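Local coordinates for putative glucoamylase (Bacteroides uniformis, PDB 4GL3), which is a putative glucoamylase and so probably hydrolyses glycosidic bonds in glucose-containing carbohydrates, although its substrate is not established, at residues I155-L158 and W159-E163; S127-M130 and F131-L134. All blocks are in the same frame, centred on the assembly; numbering follows the deposited sequence. Where two conformers were deposited one is given.

Interaction 1: I155-L158 and W159-E163; sequences INNL and WRQAE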
loop_
_atom_site.group_PDB
_atom_site.type_symbol
_atom_site.label_atom_id
_atom_site.label_comp_id
_atom_site.label_asym_id
_atom_site.label_seq_id
_atom_site.Cartn_x
_atom_site.Cartn_y
_atom_site.Cartn_z
ATOM N N ILE A 155 -18.312 7.394 -5.296
ATOM C CA ILE A 155 -17.044 6.768 -5.721
ATOM C C ILE A 155 -16.999 6.734 -7.257
ATOM O O ILE A 155 -15.982 7.017 -7.836
ATOM C CB ILE A 155 -16.853 5.338 -5.144
ATOM C CG1 ILE A 155 -16.528 5.413 -3.638
ATOM C CG2 ILE A 155 -15.773 4.588 -5.913
ATOM C CD1 ILE A 155 -16.519 4.092 -2.889
ATOM N N ASN A 156 -18.116 6.396 -7.905
ATOM C CA ASN A 156 -18.076 6.277 -9.354
ATOM C C ASN A 156 -17.756 7.641 -9.991
ATOM O O ASN A 156 -17.024 7.702 -10.941
ATOM C CB ASN A 156 -19.378 5.749 -9.931
ATOM C CG ASN A 156 -19.208 5.299 -11.392
ATOM O OD1 ASN A 156 -18.383 4.419 -11.723
ATOM N ND2 ASN A 156 -19.944 5.907 -12.241
ATOM N N ASN A 157 -18.340 8.714 -9.451
ATOM C CA ASN A 157 -18.060 10.061 -9.930
ATOM C C ASN A 157 -16.600 10.492 -9.701
ATOM O O ASN A 157 -15.951 11.045 -10.606
ATOM C CB ASN A 157 -19.040 11.044 -9.283
ATOM C CG ASN A 157 -18.835 12.448 -9.752
ATOM O OD1 ASN A 157 -18.284 13.268 -9.013
ATOM N ND2 ASN A 157 -19.225 12.729 -10.991
ATOM N N LEU A 158 -16.060 10.228 -8.514
ATOM C CA LEU A 158 -14.624 10.443 -8.251
ATOM C C LEU A 158 -13.759 9.673 -9.227
ATOM O O LEU A 158 -12.793 10.212 -9.821
ATOM C CB LEU A 158 -14.247 10.046 -6.814
ATOM C CG LEU A 158 -14.730 10.967 -5.709
ATOM C CD1 LEU A 158 -14.331 10.369 -4.360
ATOM C CD2 LEU A 158 -14.135 12.357 -5.882
ATOM N N TRP A 159 -14.094 8.402 -9.424
ATOM C CA TRP A 159 -13.331 7.578 -10.359
ATOM C C TRP A 159 -13.396 8.154 -11.787
ATOM O O TRP A 159 -12.369 8.247 -12.445
ATOM C CB TRP A 159 -13.851 6.140 -10.309
ATOM C CG TRP A 159 -13.386 5.207 -11.385
ATOM C CD1 TRP A 159 -14.195 4.460 -12.213
ATOM C CD2 TRP A 159 -12.043 4.823 -11.698
ATOM N NE1 TRP A 159 -13.429 3.667 -13.037
ATOM C CE2 TRP A 159 -12.109 3.874 -12.739
ATOM C CE3 TRP A 159 -10.790 5.220 -11.238
ATOM C CZ2 TRP A 159 -10.977 3.341 -13.330
ATOM C CZ3 TRP A 159 -9.659 4.665 -11.809
ATOM C CH2 TRP A 159 -9.759 3.739 -12.858
ATOM N N ARG A 160 -14.590 8.546 -12.256
ATOM C CA ARG A 160 -14.710 9.119 -13.595
ATOM C C ARG A 160 -13.997 10.503 -13.737
ATOM O O ARG A 160 -13.550 10.842 -14.823
ATOM C CB ARG A 160 -16.161 9.215 -14.051
ATOM C CG ARG A 160 -16.834 7.845 -14.263
ATOM C CD ARG A 160 -18.320 8.018 -14.526
ATOM N NE ARG A 160 -18.477 8.674 -15.815
ATOM C CZ ARG A 160 -18.361 8.061 -16.987
ATOM N NH1 ARG A 160 -18.107 6.754 -17.065
ATOM N NH2 ARG A 160 -18.484 8.775 -18.081
ATOM N N GLN A 161 -13.800 11.208 -12.635
ATOM C CA GLN A 161 -13.162 12.534 -12.663
ATOM C C GLN A 161 -11.621 12.495 -12.559
ATOM O O GLN A 161 -10.976 13.548 -12.714
ATOM C CB GLN A 161 -13.763 13.435 -11.582
ATOM C CG GLN A 161 -15.190 13.873 -11.804
ATOM C CD GLN A 161 -15.663 14.930 -10.759
ATOM O OE1 GLN A 161 -15.178 14.986 -9.620
ATOM N NE2 GLN A 161 -16.587 15.780 -11.160
ATOM N N ALA A 162 -11.031 11.303 -12.335
ATOM C CA ALA A 162 -9.585 11.188 -12.134
ATOM C C ALA A 162 -8.911 11.213 -13.512
ATOM O O ALA A 162 -9.059 10.263 -14.269
ATOM C CB ALA A 162 -9.201 9.929 -11.377
ATOM N N GLU A 163 -8.158 12.297 -13.804
ATOM C CA GLU A 163 -7.617 12.557 -15.167
ATOM C C GLU A 163 -6.228 11.943 -15.381
ATOM O O GLU A 163 -5.222 12.650 -15.536
ATOM C CB GLU A 163 -7.572 14.058 -15.461
ATOM C CG GLU A 163 -8.925 14.762 -15.506
ATOM C CD GLU A 163 -8.741 16.275 -15.463
ATOM O OE1 GLU A 163 -7.892 16.811 -16.236
ATOM O OE2 GLU A 163 -9.392 16.911 -14.609
HETATM O O HOH W 1 -18.392 4.927 -15.177
#

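Interaction 2: S127-M130 and F131-L134; sequences SAFM and FEGL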
loop_
_atom_site.group_PDB
_atom_site.type_symbol
_atom_site.label_atom_id
_atom_site.label_comp_id
_atom_site.label_asym_id
_atom_site.label_seq_id
_atom_site.Cartn_x
_atom_site.Cartn_y
_atom_site.Cartn_z
ATOM N N SER A 127 -2.807 9.137 -4.857
ATOM C CA SER A 127 -4.228 9.131 -5.267
ATOM C C SER A 127 -4.625 7.759 -5.818
ATOM O O SER A 127 -5.752 7.318 -5.632
ATOM C CB SER A 127 -4.495 10.205 -6.336
ATOM O OG SER A 127 -4.425 11.500 -5.770
ATOM N N ALA A 128 -3.683 7.087 -6.507
ATOM C CA ALA A 128 -3.908 5.740 -7.055
ATOM C C ALA A 128 -4.157 4.734 -5.904
ATOM O O ALA A 128 -5.006 3.867 -6.027
ATOM C CB ALA A 128 -2.730 5.286 -7.932
ATOM N N PHE A 129 -3.425 4.861 -4.803
ATOM C CA PHE A 129 -3.635 3.989 -3.665
ATOM C C PHE A 129 -5.003 4.257 -3.031
ATOM O O PHE A 129 -5.728 3.308 -2.611
ATOM C CB PHE A 129 -2.512 4.126 -2.650
ATOM C CG PHE A 129 -1.152 3.748 -3.173
ATOM C CD1 PHE A 129 -0.981 2.715 -4.117
ATOM C CD2 PHE A 129 -0.035 4.390 -2.683
ATOM C CE1 PHE A 129 0.310 2.352 -4.563
ATOM C CE2 PHE A 129 1.246 4.056 -3.142
ATOM C CZ PHE A 129 1.403 3.065 -4.095
HETATM N N MSE A 130 -5.425 5.522 -3.040
HETATM C CA MSE A 130 -6.798 5.843 -2.595
HETATM C C MSE A 130 -7.822 5.166 -3.530
HETATM O O MSE A 130 -8.779 4.557 -3.046
HETATM C CB MSE A 130 -7.049 7.359 -2.448
HETATM C CG MSE A 130 -8.530 7.689 -2.209
HETATM SE SE MSE A 130 -9.159 7.019 -0.512
HETATM C CE MSE A 130 -8.211 8.220 0.603
ATOM N N PHE A 131 -7.644 5.271 -4.853
ATOM C CA PHE A 131 -8.592 4.651 -5.799
ATOM C C PHE A 131 -8.561 3.125 -5.709
ATOM O O PHE A 131 -9.555 2.473 -5.912
ATOM C CB PHE A 131 -8.376 5.158 -7.234
ATOM C CG PHE A 131 -9.016 6.515 -7.487
ATOM C CD1 PHE A 131 -10.364 6.656 -7.426
ATOM C CD2 PHE A 131 -8.247 7.645 -7.663
ATOM C CE1 PHE A 131 -10.990 7.890 -7.566
ATOM C CE2 PHE A 131 -8.842 8.885 -7.850
ATOM C CZ PHE A 131 -10.223 9.003 -7.787
ATOM N N GLU A 132 -7.404 2.557 -5.410
ATOM C CA GLU A 132 -7.319 1.097 -5.179
ATOM C C GLU A 132 -8.320 0.685 -4.083
ATOM O O GLU A 132 -9.198 -0.163 -4.274
ATOM C CB GLU A 132 -5.859 0.708 -4.857
ATOM C CG GLU A 132 -5.601 -0.791 -4.691
ATOM C CD GLU A 132 -4.149 -1.087 -4.346
ATOM O OE1 GLU A 132 -3.329 -0.152 -4.128
ATOM O OE2 GLU A 132 -3.797 -2.271 -4.292
ATOM N N GLY A 133 -8.279 1.376 -2.961
ATOM C CA GLY A 133 -9.291 1.191 -1.952
ATOM C C GLY A 133 -10.726 1.555 -2.321
ATOM O O GLY A 133 -11.638 0.805 -2.018
ATOM N N LEU A 134 -10.943 2.702 -2.968
ATOM C CA LEU A 134 -12.304 3.133 -3.289
ATOM C C LEU A 134 -12.941 2.185 -4.295
ATOM O O LEU A 134 -14.150 1.919 -4.210
ATOM C CB LEU A 134 -12.387 4.591 -3.757
ATOM C CG LEU A 134 -12.006 5.725 -2.761
ATOM C CD1 LEU A 134 -12.121 7.097 -3.484
ATOM C CD2 LEU A 134 -12.856 5.694 -1.486
#

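Interaction 1: I155-L158 and W159-E163
Trp159 sits one helical turn beyond Ile155, and Trp159 N donates to Ile155 O at 2.8 Å. Trp159 CB rests 3.4 Å from Ile155 O, and with CG anti to the backbone N (chi1 168°) the indole swings off the turn toward other parts of the protein. Asn156 OD1 stands at the ring edge near its plane, 4.2 Å from Trp159 CD1. The polar end of the indole is held by Asp405, which accepts from NE1, while His403 meets the ring edge-to-face and Leu135 of helix 124-140 packs against it. Leu158 is also buried; its side chain touches Trp101 and Ser90 of helix 75-90. This is the C-terminal end of helix 146-161, and the regular i to i+4 bonding changes here: Arg160 N still bonds to Asn156 O, but Gln161 N is shared between Asn157 O and, weakly, Leu158 O, each at a bent angle. The helix is probably one of those that build an (alpha/alpha)6 toroid, as in the six-hairpin clan to which the family belongs. Toward solvent, polar side chains run beside the last turn. Asn156 and Arg160 lie side by side and point the same way, with Asn156 ND2 3.5 Å from Arg160 CD and the amide and guanidinium planes 35° apart. In the plane of the guanidinium, at its edge, a water that accepts from Arg160 NH1 at 2.6 Å and only weakly from Asn156 ND2 links the two side chains. Next to them Gln161 bends over the preceding turn, where its CG comes to 3.2 Å from Asn157 O.

Interaction 2: S127-M130 and F131-L134
Met130, a selenomethionine, packs along the helix on Leu134: its SE lies 3.9 Å from Leu134 CG, and Leu134 CD1 reaches Met130 CG. The bend at chi2 (66°) sets SE against Leu134 CG and CD2, the two side chains crossing at a slant. The same pair is joined beneath by Leu134 N to Met130 O at 2.9 Å. Phe131 is just as close-set: its CD2 comes to 3.2 Å from Ser127 O, the carbonyl that also takes the Phe131 N-H, so the N-H and the ring both meet one oxygen, the ring obliquely. Ser127 OG bonds to Trp101 N and Asp123 O. Four successive i to i+4 bonds, donated by Phe131 N through Leu134 N, mark the regular middle of helix 124-140, a buried helix of the probable (alpha/alpha)6 core, lined by helices 54-69, 146-161 and 197-205. Contacts are looser where Phe129 and Glu132 run side by side in the same direction. There Glu132 OE1 stays 3.7 Å from Phe129 CD1, with ring and carboxylate planes 45° apart, and the side chains meet only by contact. Glu132 OE2 is held by Gly258 N, Tyr254 meets the Phe129 ring edge-to-face, and a bound Tris molecule lies about 4 Å from the Phe129 side chain at the nearest approach.

How the interactions relate
Interactions 1 and 2 sit on consecutive helices, 146-161 and 124-140, with centres about 11 Å apart, and meet directly. The Phe131 ring joins them: its CZ lies 3.5 Å from Leu158 O, its CE1 3.7 Å from Trp159 N, and its CE2 3.7 Å from Ala162 CB. Leu134, about one turn after Phe131 on helix 124-140, has its O packed 3.5 Å from Ile155 CD1. The centre of interaction 2 lies about 9 Å from the centre of the chain, and its Phe129 borders the bound Tris, probably from the crystallisation liquor though possibly marking a pocket. Interaction 1, farther out, has part of its surface exposed.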